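Local coordinates for protein AP endonuclease, family 2 (Brucella melitensis biovar Abortus, PDB 3NGF) that probably interconverts hydroxypyruvate and its isomer tartronate semialdehyde, as a manganese-binding TIM-barrel enzyme of the hyi family, at residues G72-A76 with G77-M81; E127-I130 with E131-Y135; L196-L199 with I200-M203. All blocks are in the same frame, centred on the assembly; numbering follows the deposited sequence.

Overall arrangement
All three contacts are local, each within one continuous run of chain in a loop or helix around the closed eight-stranded parallel barrel. Contact 1 is a turn between strand 63-68 and helix 88-104, contact 2 lies on helix 122-140 and contact 3 on helix 196-202. Contacts 1 and 2, centres about 19 Å apart, pack M81 against N132; contact 3 touches neither, its centre about 31 Å from that of contact 1 and 26 Å from that of contact 2. The manganese ion, held by E150, D185, Q211 and E247, is about 10 Å from the side chain of W74, 14 Å from F133's and 13 Å from M203's; E150 and E247 are predicted proton donor/acceptors.

Contact 1: residues G72-A76 with G77-M81; sequences GDWAA and GERGM
R79 lays its guanidinium flat on the indole of W74, with centres 3.8 Å apart and planes inclined by 11°, a stacked cation-pi pair. CZ sits over the six-membered ring, and the methylene CD adds a CH-pi contact to the same ring, 3.6 Å from its centroid. The side chains cross at about a right angle; the bend of R79 at chi2 (-71°) folds its chain back across the indole. While its face is on the ring, the edge of the guanidinium does polar work: NH1 donates to W74 O at 3.1 Å, in the carbonyl plane and on a lone pair, and also to E78 O. W74 O further accepts from G77 N at 2.8 Å, closing the type I turn from W74 to G77, and a water bridges this oxygen to R79 NH2.

The next shell ties together the two residues flanking the turn. D73 N gives a nearly straight bond to E78 OE1 (2.8 Å, 173°), entering from above the carboxylate plane, and E78 N returns a 3.0 Å bond to D73 O. D73 OD1 accepts from A76 N, an Asx motif. The same OE1 of E78 is salt-bridged to R87, which probably helps to hold it. At the backbone angles of G72, G77 and G80 a CB would be jammed against the preceding carbonyl O.

The turn belongs to the loop between strand 63-68 and helix 88-104; W74 meets F44 edge-to-face and touches M113, R79 rests on M157, and M81 packs on E90, F91 and N94 of helix 88-104.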
ATOM      1  N   GLY A  72     -10.257  -2.681 -11.431  1.00 15.11           N
ATOM      2  CA  GLY A  72     -11.118  -3.426 -12.365  1.00 17.19           C
ATOM      3  C   GLY A  72     -12.327  -3.987 -11.629  1.00 18.59           C
ATOM      4  O   GLY A  72     -12.777  -3.404 -10.654  1.00 19.10           O
ATOM      5  N   ASP A  73     -12.837  -5.122 -12.084  1.00 20.55           N
ATOM      6  CA  ASP A  73     -14.039  -5.734 -11.509  1.00 22.46           C
ATOM      7  C   ASP A  73     -13.665  -6.632 -10.320  1.00 22.50           C
ATOM      8  O   ASP A  73     -13.455  -7.825 -10.489  1.00 22.73           O
ATOM      9  CB  ASP A  73     -14.753  -6.552 -12.593  1.00 23.09           C
ATOM     10  CG  ASP A  73     -16.138  -7.026 -12.189  1.00 26.90           C
ATOM     11  OD1 ASP A  73     -16.540  -6.896 -11.006  1.00 26.35           O
ATOM     12  OD2 ASP A  73     -16.835  -7.547 -13.098  1.00 30.07           O
ATOM     13  N   TRP A  74     -13.586  -6.044  -9.133  1.00 23.78           N
ATOM     14  CA  TRP A  74     -13.161  -6.763  -7.909  1.00 24.89           C
ATOM     15  C   TRP A  74     -14.078  -7.932  -7.563  1.00 26.62           C
ATOM     16  O   TRP A  74     -13.610  -9.046  -7.268  1.00 27.28           O
ATOM     17  CB  TRP A  74     -13.095  -5.811  -6.726  1.00 24.76           C
ATOM     18  CG  TRP A  74     -12.403  -6.405  -5.507  1.00 27.36           C
ATOM     19  CD1 TRP A  74     -12.987  -7.139  -4.506  1.00 30.41           C
ATOM     20  CD2 TRP A  74     -11.009  -6.321  -5.179  1.00 27.59           C
ATOM     21  NE1 TRP A  74     -12.042  -7.508  -3.577  1.00 30.67           N
ATOM     22  CE2 TRP A  74     -10.823  -7.024  -3.963  1.00 28.99           C
ATOM     23  CE3 TRP A  74      -9.900  -5.734  -5.795  1.00 25.18           C
ATOM     24  CZ2 TRP A  74      -9.569  -7.150  -3.354  1.00 29.42           C
ATOM     25  CZ3 TRP A  74      -8.662  -5.847  -5.183  1.00 25.63           C
ATOM     26  CH2 TRP A  74      -8.504  -6.545  -3.971  1.00 27.82           C
ATOM     27  N   ALA A  75     -15.382  -7.668  -7.600  1.00 27.57           N
ATOM     28  CA  ALA A  75     -16.398  -8.701  -7.380  1.00 29.68           C
ATOM     29  C   ALA A  75     -16.197  -9.907  -8.295  1.00 30.52           C
ATOM     30  O   ALA A  75     -16.439 -11.039  -7.878  1.00 32.20           O
ATOM     31  CB  ALA A  75     -17.804  -8.117  -7.560  1.00 30.30           C
ATOM     32  N   ALA A  76     -15.745  -9.682  -9.532  1.00 30.28           N
ATOM     33  CA  ALA A  76     -15.484 -10.792 -10.462  1.00 30.95           C
ATOM     34  C   ALA A  76     -14.094 -11.429 -10.307  1.00 30.31           C
ATOM     35  O   ALA A  76     -13.710 -12.269 -11.122  1.00 31.38           O
ATOM     36  CB  ALA A  76     -15.692 -10.342 -11.905  1.00 31.53           C
ATOM     37  N   GLY A  77     -13.346 -11.039  -9.272  1.00 28.90           N
ATOM     38  CA  GLY A  77     -12.019 -11.614  -9.013  1.00 27.31           C
ATOM     39  C   GLY A  77     -10.828 -10.832  -9.567  1.00 25.01           C
ATOM     40  O   GLY A  77      -9.685 -11.278  -9.432  1.00 24.92           O
ATOM     41  N   GLU A  78     -11.068  -9.686 -10.206  1.00 23.23           N
ATOM     42  CA  GLU A  78      -9.951  -8.879 -10.743  1.00 21.23           C
ATOM     43  C   GLU A  78      -9.168  -8.191  -9.615  1.00 19.64           C
ATOM     44  O   GLU A  78      -9.744  -7.712  -8.645  1.00 18.54           O
ATOM     45  CB  GLU A  78     -10.438  -7.856 -11.793  1.00 20.99           C
ATOM     46  CG  GLU A  78     -11.197  -8.531 -12.909  1.00 22.65           C
ATOM     47  CD  GLU A  78     -11.355  -7.693 -14.165  1.00 22.33           C
ATOM     48  OE1 GLU A  78     -11.400  -6.446 -14.089  1.00 21.95           O
ATOM     49  OE2 GLU A  78     -11.480  -8.307 -15.238  1.00 26.05           O
ATOM     50  N   ARG A  79      -7.843  -8.186  -9.754  1.00 17.43           N
ATOM     51  CA  ARG A  79      -6.928  -7.634  -8.752  1.00 17.13           C
ATOM     52  C   ARG A  79      -5.930  -6.699  -9.432  1.00 14.75           C
ATOM     53  O   ARG A  79      -4.719  -6.786  -9.228  1.00 15.35           O
ATOM     54  CB  ARG A  79      -6.208  -8.775  -8.029  1.00 17.53           C
ATOM     55  CG  ARG A  79      -7.164  -9.758  -7.374  1.00 21.33           C
ATOM     56  CD  ARG A  79      -7.816  -9.102  -6.164  1.00 22.00           C
ATOM     57  NE  ARG A  79      -8.695 -10.003  -5.416  1.00 25.01           N
ATOM     58  CZ  ARG A  79     -10.015 -10.126  -5.595  1.00 29.38           C
ATOM     59  NH1 ARG A  79     -10.666  -9.420  -6.527  1.00 29.75           N
ATOM     60  NH2 ARG A  79     -10.700 -10.985  -4.842  1.00 32.02           N
ATOM     61  N   GLY A  80      -6.450  -5.777 -10.239  1.00 13.86           N
ATOM     62  CA  GLY A  80      -5.601  -4.827 -10.973  1.00 11.89           C
ATOM     63  C   GLY A  80      -5.433  -5.233 -12.427  1.00 12.42           C
ATOM     64  O   GLY A  80      -5.779  -6.339 -12.806  1.00 13.22           O
ATOM     65  N   MET A  81      -4.903  -4.329 -13.242  0.50 12.09           N
ATOM     66  CA  MET A  81      -4.672  -4.643 -14.654  0.50 13.03           C
ATOM     67  C   MET A  81      -3.363  -4.099 -15.215  0.50 12.92           C
ATOM     68  O   MET A  81      -3.115  -4.224 -16.424  0.50 13.40           O
ATOM     69  CB  MET A  81      -5.817  -4.089 -15.476  0.50 13.57           C
ATOM     70  CG  MET A  81      -5.806  -2.585 -15.522  0.50 13.14           C
ATOM     71  SD  MET A  81      -7.453  -1.985 -15.852  0.50 13.68           S
ATOM     72  CE  MET A  81      -8.294  -2.381 -14.316  0.50 11.85           C
TER
HETATM   73  O   HOH W   1     -13.660 -11.209  -5.527  1.00 35.49           O

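Contact 2: residues E127-I130 with E131-Y135; sequences ETFI and ENFRY
F129 and F133, one helical turn apart, form an offset stack, with ring centroids 4.1 Å apart and planes inclined by 18°. The overlap is uneven: F129 CZ lies over the centre of the F133 ring, while F133 CD1 falls toward the rim of F129. F129 CE1 and F133 CE1, 3.3 Å apart, are the closest carbons. With CG anti to the backbone N (chi1 175°) the F129 ring points outward from the helix, and the F133 ring leans back along the helix to meet it. The backbone bond from F133 N to F129 O, 2.9 Å, joins the same two residues. This is the tightly packed side, buried against V147 and V149 of strand 146-149 and against L171 and V175 of helix 165-175; F161 also meets the F129 ring.

On a second side, I130 and R134 run alongside each other, and the methyl CG2 of I130 sits over the centre of one face of the guanidinium, 3.5 Å from R134 CZ. The extended arginine is kept in this position at its polar end by the carbonyls of R174 and V175, which accept from NH2 and NE. On a further flank, facing E88 and F91 of helix 88-104, T128 CG2 lies 3.4 Å from N132 ND2, whose hydrogen bond goes to A82 O.

The solvent side is looser. E127 and E131 are exposed and their carboxylates do not meet; a water instead donates to E127 O at 2.9 Å and to E131 OE2 at 2.7 Å, while E127 turns to a salt bridge with K123.

One helix with an apolar, ring-bearing face toward the strands and a polar outer face is the expected arrangement for the beta-alpha-beta unit of strand 109-111, helix 122-140 and strand 146-149 in a TIM barrel.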
ATOM      1  N   GLU A 127       6.267  -6.386 -20.083  1.00 17.85           N
ATOM      2  CA  GLU A 127       6.277  -5.282 -21.036  1.00 18.89           C
ATOM      3  C   GLU A 127       5.115  -4.320 -20.806  1.00 16.98           C
ATOM      4  O   GLU A 127       5.298  -3.102 -20.845  1.00 16.87           O
ATOM      5  CB  GLU A 127       6.276  -5.800 -22.485  1.00 21.04           C
ATOM      6  CG  GLU A 127       7.666  -6.195 -22.926  1.00 26.69           C
ATOM      7  CD  GLU A 127       7.734  -6.811 -24.297  1.00 32.39           C
ATOM      8  OE1 GLU A 127       6.678  -7.009 -24.951  1.00 35.05           O
ATOM      9  OE2 GLU A 127       8.875  -7.110 -24.712  1.00 36.99           O
ATOM     10  N   THR A 128       3.940  -4.876 -20.538  1.00 16.15           N
ATOM     11  CA  THR A 128       2.732  -4.066 -20.325  1.00 15.09           C
ATOM     12  C   THR A 128       2.827  -3.319 -18.996  1.00 13.78           C
ATOM     13  O   THR A 128       2.462  -2.138 -18.910  1.00 12.11           O
ATOM     14  CB  THR A 128       1.471  -4.945 -20.420  1.00 15.81           C
ATOM     15  OG1 THR A 128       1.317  -5.414 -21.778  1.00 17.99           O
ATOM     16  CG2 THR A 128       0.240  -4.167 -19.961  1.00 13.27           C
ATOM     17  N   PHE A 129       3.347  -4.002 -17.977  1.00 13.01           N
ATOM     18  CA  PHE A 129       3.649  -3.372 -16.679  1.00 12.65           C
ATOM     19  C   PHE A 129       4.512  -2.124 -16.856  1.00 12.51           C
ATOM     20  O   PHE A 129       4.184  -1.061 -16.329  1.00 11.51           O
ATOM     21  CB  PHE A 129       4.348  -4.380 -15.751  1.00 13.08           C
ATOM     22  CG  PHE A 129       4.801  -3.797 -14.422  1.00 13.02           C
ATOM     23  CD1 PHE A 129       4.016  -3.930 -13.291  1.00 10.48           C
ATOM     24  CD2 PHE A 129       6.023  -3.168 -14.292  1.00 12.28           C
ATOM     25  CE1 PHE A 129       4.429  -3.430 -12.068  1.00  9.16           C
ATOM     26  CE2 PHE A 129       6.426  -2.659 -13.036  1.00 13.41           C
ATOM     27  CZ  PHE A 129       5.613  -2.793 -11.948  1.00 11.98           C
ATOM     28  N   ILE A 130       5.600  -2.253 -17.618  1.00 13.09           N
ATOM     29  CA  ILE A 130       6.540  -1.142 -17.844  1.00 13.05           C
ATOM     30  C   ILE A 130       5.835   0.027 -18.539  1.00 12.38           C
ATOM     31  O   ILE A 130       5.941   1.188 -18.119  1.00 11.05           O
ATOM     32  CB  ILE A 130       7.803  -1.632 -18.632  1.00 13.74           C
ATOM     33  CG1 ILE A 130       8.640  -2.545 -17.732  1.00 14.31           C
ATOM     34  CG2 ILE A 130       8.643  -0.458 -19.124  1.00 14.08           C
ATOM     35  CD1 ILE A 130       9.669  -3.367 -18.425  1.00 15.38           C
ATOM     36  N   GLU A 131       5.069  -0.271 -19.589  1.00 12.95           N
ATOM     37  CA  GLU A 131       4.385   0.787 -20.296  1.00 13.16           C
ATOM     38  C   GLU A 131       3.404   1.499 -19.395  1.00 12.07           C
ATOM     39  O   GLU A 131       3.317   2.738 -19.439  1.00 12.76           O
ATOM     40  CB  GLU A 131       3.624   0.270 -21.512  1.00 14.51           C
ATOM     41  CG  GLU A 131       4.533  -0.257 -22.620  1.00 16.36           C
ATOM     42  CD  GLU A 131       5.664   0.678 -23.058  1.00 22.13           C
ATOM     43  OE1 GLU A 131       5.551   1.926 -23.001  1.00 22.60           O
ATOM     44  OE2 GLU A 131       6.701   0.133 -23.516  1.00 28.53           O
ATOM     45  N   ASN A 132       2.644   0.727 -18.618  1.00 11.37           N
ATOM     46  CA  ASN A 132       1.601   1.308 -17.764  1.00 11.45           C
ATOM     47  C   ASN A 132       2.163   2.147 -16.608  1.00 10.24           C
ATOM     48  O   ASN A 132       1.671   3.255 -16.289  1.00 10.29           O
ATOM     49  CB  ASN A 132       0.629   0.224 -17.254  1.00 11.74           C
ATOM     50  CG  ASN A 132      -0.428  -0.164 -18.304  1.00 11.70           C
ATOM     51  OD1 ASN A 132      -0.847   0.666 -19.142  1.00 13.01           O
ATOM     52  ND2 ASN A 132      -0.871  -1.425 -18.260  1.00 12.29           N
ATOM     53  N   PHE A 133       3.207   1.617 -15.986  1.00 11.22           N
ATOM     54  CA  PHE A 133       3.911   2.321 -14.905  1.00 10.41           C
ATOM     55  C   PHE A 133       4.601   3.567 -15.430  1.00 10.93           C
ATOM     56  O   PHE A 133       4.602   4.586 -14.771  1.00 10.46           O
ATOM     57  CB  PHE A 133       4.869   1.372 -14.153  1.00 10.54           C
ATOM     58  CG  PHE A 133       4.232   0.760 -12.919  1.00 11.34           C
ATOM     59  CD1 PHE A 133       3.193  -0.165 -13.017  1.00 10.41           C
ATOM     60  CD2 PHE A 133       4.618   1.176 -11.668  1.00 11.32           C
ATOM     61  CE1 PHE A 133       2.571  -0.676 -11.881  1.00 10.79           C
ATOM     62  CE2 PHE A 133       4.027   0.665 -10.539  1.00 11.42           C
ATOM     63  CZ  PHE A 133       2.993  -0.252 -10.634  1.00  9.52           C
ATOM     64  N   ARG A 134       5.181   3.513 -16.624  1.00 10.82           N
ATOM     65  CA  ARG A 134       5.745   4.741 -17.202  1.00 12.10           C
ATOM     66  C   ARG A 134       4.685   5.814 -17.446  1.00 11.42           C
ATOM     67  O   ARG A 134       4.930   7.010 -17.157  1.00 12.52           O
ATOM     68  CB  ARG A 134       6.484   4.452 -18.504  1.00 12.89           C
ATOM     69  CG  ARG A 134       7.820   3.812 -18.304  1.00 13.96           C
ATOM     70  CD  ARG A 134       8.492   3.452 -19.628  1.00 16.12           C
ATOM     71  NE  ARG A 134       9.789   2.822 -19.385  1.00 16.43           N
ATOM     72  CZ  ARG A 134      10.530   2.214 -20.307  1.00 19.57           C
ATOM     73  NH1 ARG A 134      10.110   2.108 -21.578  1.00 20.00           N
ATOM     74  NH2 ARG A 134      11.689   1.684 -19.961  1.00 19.38           N
ATOM     75  N   TYR A 135       3.527   5.407 -17.982  1.00 11.18           N
ATOM     76  CA  TYR A 135       2.418   6.342 -18.223  1.00 12.15           C
ATOM     77  C   TYR A 135       1.982   6.952 -16.890  1.00 11.62           C
ATOM     78  O   TYR A 135       1.855   8.164 -16.760  1.00 11.66           O
ATOM     79  CB  TYR A 135       1.219   5.669 -18.885  1.00 12.81           C
ATOM     80  CG  TYR A 135       0.042   6.610 -19.054  1.00 14.18           C
ATOM     81  CD1 TYR A 135      -0.064   7.437 -20.187  1.00 18.15           C
ATOM     82  CD2 TYR A 135      -0.946   6.699 -18.082  1.00 13.93           C
ATOM     83  CE1 TYR A 135      -1.125   8.305 -20.332  1.00 21.27           C
ATOM     84  CE2 TYR A 135      -1.995   7.560 -18.218  1.00 17.53           C
ATOM     85  CZ  TYR A 135      -2.087   8.374 -19.339  1.00 21.50           C
ATOM     86  OH  TYR A 135      -3.153   9.235 -19.445  1.00 21.66           O
TER
HETATM   87  O   HOH W   2       7.522  -2.122 -22.371  1.00 22.71           O

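Contact 3: residues L196-L199 with I200-M203; sequences LTRL and IEKM
The guanidinium of R198 and the carboxylate of E201 lie nearly parallel, with planes 8° apart. E201 OE1 is at the guanidinium edge but tilted out of its plane, so the two groups are stepped rather than coplanar. R198 NH1 donates to E201 OE1 at 3.0 Å, a salt bridge whose acceptor is approached on the syn side. The N-H...O angle of 145° shows that this bond is appreciably bent. The extended E201 leans back along the helix to R198, whose chain bends at chi2 (-68°), and R198 CD also touches OE1. The methyl CG2 of T197 flanks the other oxygen, 3.8 Å from E201 OE2.

The opposite character prevails at L199 and M203, which run side by side with L199 CG 3.7 Å from M203 SD; both pack on Q165 and L166 of helix 165-175. L196 and I200 supply apolar contacts to helix 228-237, through L231 and V234 respectively.

Backbone bonds four residues apart continue to the end, where M203 N reaches L199 O at 2.8 Å. The pattern is that of a short amphipathic helix in a TIM barrel, with charged side chains outward and apolar ones against the neighbouring barrel helices.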
ATOM      1  N   LEU A 196      14.680 -10.274   6.472  1.00 11.77           N
ATOM      2  CA  LEU A 196      14.093  -8.938   6.341  1.00 11.46           C
ATOM      3  C   LEU A 196      15.037  -7.791   6.657  1.00 12.31           C
ATOM      4  O   LEU A 196      14.971  -6.756   5.996  1.00 12.18           O
ATOM      5  CB  LEU A 196      12.835  -8.817   7.195  1.00 11.37           C
ATOM      6  CG  LEU A 196      11.700  -9.804   6.937  1.00 12.76           C
ATOM      7  CD1 LEU A 196      10.529  -9.488   7.875  1.00 14.72           C
ATOM      8  CD2 LEU A 196      11.223  -9.849   5.483  1.00 11.81           C
ATOM      9  N   THR A 197      15.924  -7.951   7.639  1.00 12.73           N
ATOM     10  CA  THR A 197      16.866  -6.878   7.983  1.00 13.36           C
ATOM     11  C   THR A 197      17.796  -6.567   6.823  1.00 12.97           C
ATOM     12  O   THR A 197      17.921  -5.400   6.382  1.00 12.60           O
ATOM     13  CB  THR A 197      17.673  -7.202   9.229  1.00 13.75           C
ATOM     14  OG1 THR A 197      16.770  -7.395  10.315  1.00 13.56           O
ATOM     15  CG2 THR A 197      18.650  -6.059   9.571  1.00 15.37           C
ATOM     16  N   ARG A 198      18.376  -7.624   6.275  1.00 13.06           N
ATOM     17  CA  ARG A 198      19.277  -7.492   5.131  1.00 13.57           C
ATOM     18  C   ARG A 198      18.538  -7.116   3.855  1.00 13.20           C
ATOM     19  O   ARG A 198      19.074  -6.375   3.015  1.00 12.98           O
ATOM     20  CB  ARG A 198      20.110  -8.779   4.982  1.00 13.57           C
ATOM     21  CG  ARG A 198      21.057  -8.992   6.157  1.00 16.54           C
ATOM     22  CD  ARG A 198      22.178  -7.966   6.215  1.00 19.50           C
ATOM     23  NE  ARG A 198      23.127  -8.336   7.265  1.00 20.51           N
ATOM     24  CZ  ARG A 198      23.239  -7.758   8.455  1.00 21.09           C
ATOM     25  NH1 ARG A 198      22.514  -6.694   8.785  1.00 21.14           N
ATOM     26  NH2 ARG A 198      24.122  -8.244   9.321  1.00 24.04           N
ATOM     27  N   LEU A 199      17.270  -7.524   3.747  1.00 12.97           N
ATOM     28  CA  LEU A 199      16.452  -7.133   2.611  1.00 12.98           C
ATOM     29  C   LEU A 199      16.180  -5.614   2.627  1.00 12.72           C
ATOM     30  O   LEU A 199      16.343  -4.933   1.605  1.00 13.82           O
ATOM     31  CB  LEU A 199      15.123  -7.855   2.648  1.00 12.99           C
ATOM     32  CG  LEU A 199      14.158  -7.672   1.494  1.00 13.55           C
ATOM     33  CD1 LEU A 199      14.784  -8.123   0.180  1.00 16.04           C
ATOM     34  CD2 LEU A 199      12.810  -8.441   1.765  1.00 13.52           C
ATOM     35  N   ILE A 200      15.755  -5.112   3.790  1.00 12.31           N
ATOM     36  CA  ILE A 200      15.500  -3.673   3.992  1.00 12.73           C
ATOM     37  C   ILE A 200      16.729  -2.871   3.655  1.00 13.86           C
ATOM     38  O   ILE A 200      16.636  -1.846   2.949  1.00 13.84           O
ATOM     39  CB  ILE A 200      15.025  -3.346   5.443  1.00 12.74           C
ATOM     40  CG1 ILE A 200      13.624  -3.937   5.671  1.00 12.75           C
ATOM     41  CG2 ILE A 200      15.040  -1.830   5.683  1.00 12.87           C
ATOM     42  CD1 ILE A 200      13.115  -3.890   7.134  1.00 10.75           C
ATOM     43  N   GLU A 201      17.876  -3.362   4.112  1.00 14.24           N
ATOM     44  CA  GLU A 201      19.157  -2.734   3.839  1.00 15.40           C
ATOM     45  C   GLU A 201      19.516  -2.718   2.347  1.00 15.56           C
ATOM     46  O   GLU A 201      19.996  -1.672   1.833  1.00 15.79           O
ATOM     47  CB  GLU A 201      20.247  -3.386   4.700  1.00 15.89           C
ATOM     48  CG  GLU A 201      20.102  -2.981   6.186  1.00 17.82           C
ATOM     49  CD  GLU A 201      20.967  -3.769   7.132  1.00 23.11           C
ATOM     50  OE1 GLU A 201      21.537  -4.784   6.718  1.00 23.17           O
ATOM     51  OE2 GLU A 201      21.086  -3.358   8.309  1.00 27.29           O
ATOM     52  N   LYS A 202      19.247  -3.824   1.647  1.00 14.84           N
ATOM     53  CA  LYS A 202      19.466  -3.899   0.194  1.00 16.35           C
ATOM     54  C   LYS A 202      18.504  -2.967  -0.548  1.00 15.88           C
ATOM     55  O   LYS A 202      18.865  -2.375  -1.568  1.00 15.66           O
ATOM     56  CB  LYS A 202      19.246  -5.322  -0.342  1.00 16.87           C
ATOM     57  CG  LYS A 202      20.202  -6.377   0.128  1.00 22.15           C
ATOM     58  CD  LYS A 202      19.541  -7.796   0.041  1.00 26.24           C
ATOM     59  CE  LYS A 202      20.552  -8.916   0.112  1.00 28.52           C
ATOM     60  NZ  LYS A 202      19.932 -10.281  -0.052  1.00 27.23           N
ATOM     61  N   MET A 203      17.282  -2.830  -0.028  1.00 14.53           N
ATOM     62  CA  MET A 203      16.228  -2.063  -0.700  1.00 14.33           C
ATOM     63  C   MET A 203      16.251  -0.586  -0.322  1.00 14.71           C
ATOM     64  O   MET A 203      15.377   0.170  -0.738  1.00 14.45           O
ATOM     65  CB  MET A 203      14.851  -2.643  -0.372  1.00 13.45           C
ATOM     66  CG  MET A 203      14.561  -4.025  -1.001  1.00 12.78           C
ATOM     67  SD  MET A 203      12.991  -4.735  -0.482  1.00 12.33           S
ATOM     68  CE  MET A 203      11.843  -3.641  -1.385  1.00 11.75           C
TER